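PDB 1XYN: endo-1,4-beta-xylanase 1 from Hypocrea jecorina, which cuts the internal beta-1,4-xylosidic bonds of xylan, a plant cell-wall hemicellulose, releasing xylooligosaccharides and xylose. Local coordinates for residues Tyr9-Val15 against Trp28-Phe34. Numbering follows the deposited sequence.
Sequences YQTGGQV and WNTQDDF
Val-15 sets CG2 over one face of the Phe-34 ring, 4.3 Å from its centroid, a CH-pi contact displaced toward the rim. The carbonyl oxygen of Asp-32 lies in plane at the edge of that ring, whose CZ rides 3.4 Å above the plane of the Trp-28 indole. Both segments pass here from one sheet of the GH11 jelly roll to the other: Gln-10 pairs with Phe-34 in one, Gln-14 with Asn-29 and Val-15 with Trp-28 in the other, all antiparallel, with a one-residue shift between the ladders. Between the ladders, two threonine hydroxyls bridge the segments. Thr-30 OG1, swung opposite its own backbone N (chi1 180°), donates a hydrogen bond to Gly-12 O at 2.7 Å, from above the carbonyl plane, and accepts from Asp-32 N at 2.9 Å, making an ST turn. A valine here lacks the hydroxyl, which would probably leave Asp-32 N without its acceptor, Gly-12 O without this donor, and the turn less firmly fixed. Thr-11 OG1 donates in plane to a lone pair of Asp-33 O, 2.8 Å away. This hydroxyl bond probably steadies the backbone of Asp-33, whose carboxylate lies close to that of Glu-164, the predicted proton donor.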
ATOM      1  N   TYR A   9       7.712   9.521  -6.070  1.00 17.49           N
ATOM      2  CA  TYR A   9       6.498   8.783  -5.769  1.00 21.09           C
ATOM      3  C   TYR A   9       5.618   9.625  -4.862  1.00 17.02           C
ATOM      4  O   TYR A   9       6.099  10.238  -3.917  1.00 23.84           O
ATOM      5  CB  TYR A   9       6.861   7.458  -5.087  1.00 27.21           C
ATOM      6  CG  TYR A   9       5.688   6.616  -4.657  1.00 27.74           C
ATOM      7  CD1 TYR A   9       5.091   5.720  -5.539  1.00 33.39           C
ATOM      8  CD2 TYR A   9       5.182   6.703  -3.359  1.00 34.46           C
ATOM      9  CE1 TYR A   9       4.016   4.927  -5.144  1.00 35.22           C
ATOM     10  CE2 TYR A   9       4.107   5.918  -2.951  1.00 36.13           C
ATOM     11  CZ  TYR A   9       3.531   5.032  -3.849  1.00 39.15           C
ATOM     12  OH  TYR A   9       2.460   4.260  -3.458  1.00 46.67           O
ATOM     13  N   GLN A  10       4.331   9.680  -5.175  1.00 18.61           N
ATOM     14  CA  GLN A  10       3.373  10.441  -4.382  1.00 19.08           C
ATOM     15  C   GLN A  10       1.956  10.035  -4.747  1.00 16.90           C
ATOM     16  O   GLN A  10       1.680   9.719  -5.900  1.00 15.30           O
ATOM     17  CB  GLN A  10       3.595  11.956  -4.521  1.00 21.01           C
ATOM     18  CG  GLN A  10       3.988  12.436  -5.902  1.00 21.82           C
ATOM     19  CD  GLN A  10       4.278  13.931  -5.922  1.00 27.77           C
ATOM     20  OE1 GLN A  10       3.389  14.750  -5.686  1.00 31.28           O
ATOM     21  NE2 GLN A  10       5.525  14.292  -6.205  1.00 31.18           N
ATOM     22  N   THR A  11       1.080  10.009  -3.744  1.00 19.52           N
ATOM     23  CA  THR A  11      -0.308   9.591  -3.914  1.00 18.91           C
ATOM     24  C   THR A  11      -1.378  10.678  -3.784  1.00 21.18           C
ATOM     25  O   THR A  11      -2.516  10.477  -4.201  1.00 28.63           O
ATOM     26  CB  THR A  11      -0.647   8.431  -2.950  1.00 17.37           C
ATOM     27  OG1 THR A  11      -0.253   8.779  -1.615  1.00 21.07           O
ATOM     28  CG2 THR A  11       0.090   7.168  -3.362  1.00 25.00           C
ATOM     29  N   GLY A  12      -1.030  11.827  -3.211  1.00 18.69           N
ATOM     30  CA  GLY A  12      -2.019  12.878  -3.083  1.00 12.97           C
ATOM     31  C   GLY A  12      -1.553  14.056  -2.259  1.00 11.68           C
ATOM     32  O   GLY A  12      -0.431  14.068  -1.761  1.00 18.17           O
ATOM     33  N   GLY A  13      -2.411  15.067  -2.157  1.00 11.52           N
ATOM     34  CA  GLY A  13      -2.092  16.251  -1.379  1.00  8.40           C
ATOM     35  C   GLY A  13      -1.068  17.183  -1.989  1.00 11.09           C
ATOM     36  O   GLY A  13      -0.664  17.045  -3.148  1.00 15.10           O
ATOM     37  N   GLN A  14      -0.629  18.142  -1.182  1.00 17.86           N
ATOM     38  CA  GLN A  14       0.339  19.132  -1.624  1.00 19.00           C
ATOM     39  C   GLN A  14       1.790  18.673  -1.424  1.00 19.32           C
ATOM     40  O   GLN A  14       2.283  18.626  -0.301  1.00 18.00           O
ATOM     41  CB  GLN A  14       0.062  20.462  -0.907  1.00 19.76           C
ATOM     42  CG  GLN A  14       0.907  21.639  -1.382  1.00 30.68           C
ATOM     43  CD  GLN A  14       0.475  22.972  -0.787  1.00 27.87           C
ATOM     44  OE1 GLN A  14      -0.350  23.031   0.122  1.00 33.30           O
ATOM     45  NE2 GLN A  14       1.039  24.054  -1.308  1.00 39.09           N
ATOM     46  N   VAL A  15       2.435  18.258  -2.515  1.00 19.99           N
ATOM     47  CA  VAL A  15       3.836  17.820  -2.485  1.00 17.04           C
ATOM     48  C   VAL A  15       4.593  18.530  -3.612  1.00 15.60           C
ATOM     49  O   VAL A  15       4.371  18.258  -4.791  1.00 10.02           O
ATOM     50  CB  VAL A  15       3.990  16.274  -2.654  1.00 18.46           C
ATOM     51  CG1 VAL A  15       5.474  15.885  -2.674  1.00 21.28           C
ATOM     52  CG2 VAL A  15       3.291  15.533  -1.520  1.00 17.80           C
ATOM     53  N   TRP A  28       5.822  19.929   1.667  1.00 18.36           N
ATOM     54  CA  TRP A  28       4.622  19.106   1.606  1.00 18.54           C
ATOM     55  C   TRP A  28       3.592  19.471   2.659  1.00 15.49           C
ATOM     56  O   TRP A  28       3.903  20.138   3.644  1.00 19.20           O
ATOM     57  CB  TRP A  28       4.986  17.604   1.694  1.00 22.90           C
ATOM     58  CG  TRP A  28       5.478  17.133   3.065  1.00 24.98           C
ATOM     59  CD1 TRP A  28       4.707  16.644   4.082  1.00 28.32           C
ATOM     60  CD2 TRP A  28       6.832  17.146   3.563  1.00 20.39           C
ATOM     61  NE1 TRP A  28       5.491  16.362   5.176  1.00 23.16           N
ATOM     62  CE2 TRP A  28       6.793  16.659   4.890  1.00 19.00           C
ATOM     63  CE3 TRP A  28       8.067  17.517   3.017  1.00 18.45           C
ATOM     64  CZ2 TRP A  28       7.943  16.542   5.682  1.00 15.36           C
ATOM     65  CZ3 TRP A  28       9.209  17.398   3.807  1.00 16.16           C
ATOM     66  CH2 TRP A  28       9.135  16.913   5.127  1.00 14.03           C
ATOM     67  N   ASN A  29       2.357  19.059   2.403  1.00 14.12           N
ATOM     68  CA  ASN A  29       1.212  19.265   3.286  1.00 14.97           C
ATOM     69  C   ASN A  29       0.191  18.250   2.773  1.00 13.71           C
ATOM     70  O   ASN A  29      -0.735  18.581   2.028  1.00 17.24           O
ATOM     71  CB  ASN A  29       0.670  20.688   3.174  1.00 15.93           C
ATOM     72  CG  ASN A  29      -0.354  21.006   4.250  1.00 18.72           C
ATOM     73  OD1 ASN A  29      -0.659  20.165   5.098  1.00 13.81           O
ATOM     74  ND2 ASN A  29      -0.885  22.223   4.226  1.00 17.85           N
ATOM     75  N   THR A  30       0.386  16.996   3.166  1.00 13.95           N
ATOM     76  CA  THR A  30      -0.465  15.922   2.688  1.00  9.93           C
ATOM     77  C   THR A  30      -0.814  14.846   3.717  1.00  8.73           C
ATOM     78  O   THR A  30      -0.161  14.713   4.756  1.00 11.26           O
ATOM     79  CB  THR A  30       0.203  15.260   1.466  1.00  4.90           C
ATOM     80  OG1 THR A  30      -0.613  14.196   0.979  1.00  6.59           O
ATOM     81  CG2 THR A  30       1.571  14.708   1.833  1.00 14.77           C
ATOM     82  N   GLN A  31      -1.880  14.108   3.428  1.00 13.05           N
ATOM     83  CA  GLN A  31      -2.337  13.012   4.278  1.00 14.55           C
ATOM     84  C   GLN A  31      -1.820  11.718   3.676  1.00 11.11           C
ATOM     85  O   GLN A  31      -1.786  10.683   4.337  1.00 15.82           O
ATOM     86  CB  GLN A  31      -3.871  12.949   4.317  1.00 14.43           C
ATOM     87  CG  GLN A  31      -4.542  13.990   5.194  1.00 17.72           C
ATOM     88  CD  GLN A  31      -4.359  13.714   6.676  1.00 24.20           C
ATOM     89  OE1 GLN A  31      -3.618  14.418   7.364  1.00 19.80           O
ATOM     90  NE2 GLN A  31      -5.041  12.684   7.176  1.00 20.93           N
ATOM     91  N   ASP A  32      -1.411  11.796   2.412  1.00 11.81           N
ATOM     92  CA  ASP A  32      -0.932  10.635   1.677  1.00 16.70           C
ATOM     93  C   ASP A  32       0.582  10.488   1.567  1.00 18.12           C
ATOM     94  O   ASP A  32       1.313  11.469   1.409  1.00 12.21           O
ATOM     95  CB  ASP A  32      -1.555  10.603   0.280  1.00 20.60           C
ATOM     96  CG  ASP A  32      -3.064  10.674   0.310  1.00 20.61           C
ATOM     97  OD1 ASP A  32      -3.698   9.899   1.052  1.00 26.10           O
ATOM     98  OD2 ASP A  32      -3.622  11.505  -0.424  1.00 27.92           O
ATOM     99  N   ASP A  33       1.016   9.228   1.576  1.00 17.56           N
ATOM    100  CA  ASP A  33       2.418   8.853   1.498  1.00 19.26           C
ATOM    101  C   ASP A  33       3.052   9.224   0.167  1.00 20.96           C
ATOM    102  O   ASP A  33       2.425   9.127  -0.890  1.00 26.81           O
ATOM    103  CB  ASP A  33       2.559   7.337   1.732  1.00 25.61           C
ATOM    104  CG  ASP A  33       4.016   6.868   1.763  1.00 29.00           C
ATOM    105  OD1 ASP A  33       4.866   7.581   2.340  1.00 26.57           O
ATOM    106  OD2 ASP A  33       4.309   5.777   1.219  1.00 29.61           O
ATOM    107  N   PHE A  34       4.315   9.624   0.241  1.00 20.35           N
ATOM    108  CA  PHE A  34       5.099   9.995  -0.921  1.00 13.91           C
ATOM    109  C   PHE A  34       6.562   9.697  -0.592  1.00 17.31           C
ATOM    110  O   PHE A  34       6.982   9.784   0.570  1.00 15.00           O
ATOM    111  CB  PHE A  34       4.927  11.487  -1.227  1.00 13.58           C
ATOM    112  CG  PHE A  34       5.464  12.396  -0.155  1.00  8.16           C
ATOM    113  CD1 PHE A  34       4.689  12.735   0.941  1.00  5.22           C
ATOM    114  CD2 PHE A  34       6.755  12.903  -0.238  1.00 10.21           C
ATOM    115  CE1 PHE A  34       5.193  13.568   1.948  1.00  7.38           C
ATOM    116  CE2 PHE A  34       7.268  13.734   0.764  1.00  9.63           C
ATOM    117  CZ  PHE A  34       6.482  14.064   1.857  1.00  7.62           C
TER
HETATM  118  O   HOH W   1       1.636  12.353  -1.493  1.00 16.49           O
HETATM  119  O   HOH W   2      -0.109  24.759   2.513  1.00 20.29           O